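Side-chain contact in fructuronate-tagaturonate epimerase UxaE from Cohnella laeviribosi in complex with 1 glycerol (Cohnella laeviribosi, PDB 6IL9), which probably interconverts fructuronate and tagaturonate by epimerisation, using a zinc-containing TIM-barrel domain: residues A[397-400]-A[401-404]. Numbering follows the deposited sequence.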
# COMPACT_ATOMS: atom_id res chain seq x y z
N HIS A 397 -8.57 -4.61 23.61
CA HIS A 397 -7.73 -3.45 23.35
C HIS A 397 -8.21 -2.63 22.16
O HIS A 397 -7.49 -1.75 21.69
CB HIS A 397 -6.28 -3.88 23.14
CG HIS A 397 -5.68 -4.53 24.35
ND1 HIS A 397 -5.18 -3.80 25.40
CD2 HIS A 397 -5.50 -5.83 24.67
CE1 HIS A 397 -4.72 -4.63 26.33
NE2 HIS A 397 -4.90 -5.86 25.91
N PHE A 398 -9.43 -2.88 21.68
CA PHE A 398 -9.92 -2.25 20.46
C PHE A 398 -9.87 -0.72 20.53
O PHE A 398 -9.50 -0.05 19.56
CB PHE A 398 -11.34 -2.74 20.20
CG PHE A 398 -11.95 -2.24 18.93
CD1 PHE A 398 -11.41 -2.57 17.71
CD2 PHE A 398 -13.09 -1.47 18.97
CE1 PHE A 398 -12.00 -2.13 16.54
CE2 PHE A 398 -13.68 -1.02 17.80
CZ PHE A 398 -13.13 -1.35 16.59
N GLU A 399 -10.24 -0.16 21.69
CA GLU A 399 -10.29 1.29 21.82
C GLU A 399 -8.94 1.94 21.52
O GLU A 399 -8.89 3.05 20.96
CB GLU A 399 -10.77 1.67 23.22
CG GLU A 399 -11.70 2.86 23.28
CD GLU A 399 -11.72 3.53 24.66
OE1 GLU A 399 -11.44 2.84 25.66
OE2 GLU A 399 -12.01 4.75 24.73
N GLU A 400 -7.84 1.28 21.88
CA GLU A 400 -6.51 1.83 21.59
C GLU A 400 -6.28 1.95 20.09
O GLU A 400 -5.61 2.89 19.64
CB GLU A 400 -5.43 0.97 22.23
CG GLU A 400 -5.65 0.70 23.71
CD GLU A 400 -4.97 -0.57 24.20
OE1 GLU A 400 -3.96 -0.97 23.60
OE2 GLU A 400 -5.46 -1.18 25.17
N ALA A 401 -6.82 1.03 19.31
CA ALA A 401 -6.58 1.02 17.88
C ALA A 401 -7.51 1.97 17.13
O ALA A 401 -7.12 2.51 16.08
CB ALA A 401 -6.69 -0.42 17.38
N THR A 402 -8.71 2.23 17.65
CA THR A 402 -9.59 3.19 17.00
C THR A 402 -9.04 4.61 17.06
O THR A 402 -9.51 5.48 16.31
CB THR A 402 -11.00 3.16 17.62
OG1 THR A 402 -10.94 3.61 18.98
CG2 THR A 402 -11.57 1.76 17.56
N ALA A 403 -8.04 4.87 17.91
CA ALA A 403 -7.38 6.17 17.90
C ALA A 403 -6.57 6.40 16.63
O ALA A 403 -6.31 7.55 16.28
CB ALA A 403 -6.48 6.30 19.13
N TYR A 404 -6.18 5.33 15.92
CA TYR A 404 -5.34 5.40 14.73
C TYR A 404 -6.10 5.23 13.43
O TYR A 404 -5.61 5.67 12.38
CB TYR A 404 -4.26 4.32 14.78
CG TYR A 404 -3.20 4.55 15.83
CD1 TYR A 404 -2.20 5.49 15.64
CD2 TYR A 404 -3.20 3.81 17.00
CE1 TYR A 404 -1.23 5.69 16.60
CE2 TYR A 404 -2.23 4.01 17.96
CZ TYR A 404 -1.25 4.95 17.75
OH TYR A 404 -0.28 5.16 18.71
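Thr402 meets Phe398 and Glu399 with the two branches of its side chain, one turn on along the same helix. Thr402 CB itself stands off, about 4.0 Å from both Phe398 O and Glu399 O. From it the methyl Thr402 CG2 reaches back over one face of the Phe398 ring, 3.7 Å from the centroid and 20° off the normal, a CH-pi contact displaced toward the rim near CE2. The ring can receive it because Phe398 CG lies anti to the backbone N (chi1 -177°), and the two side chains cross at about a right angle. The other branch, Thr402 OG1, sits between the backbone N and the carbonyl carbon (chi1 65°), from where it donates a hydrogen bond to Glu399 O at 2.9 Å, tilted from the carbonyl plane. This is the last turn of helix 384-402, which follows the eighth strand (363-367) of the TIM barrel in the chain; the side chain of Tyr404 lies about 13 Å from the zinc ion. Here Phe398 O accepts from both Ala401 N and Thr402 N, the latter at 3.1 Å, and a threonine suits the place by offering a hydroxyl to the next carbonyl and a methyl to the aromatic ring. A valine here would probably leave Glu399 O without its hydroxyl donor. Buried Phe398 also packs against Leu437 and Leu411, as befits a large apolar ring, while the small, buried side chain of Ala401 touches Ile440 and Leu444. His397 ND1 donates to the syn side of Glu400 OE2 at 2.6 Å, and OE2 lies in the imidazole plane, an N-H and a carboxylate three residues on suiting each other as donor and acceptor.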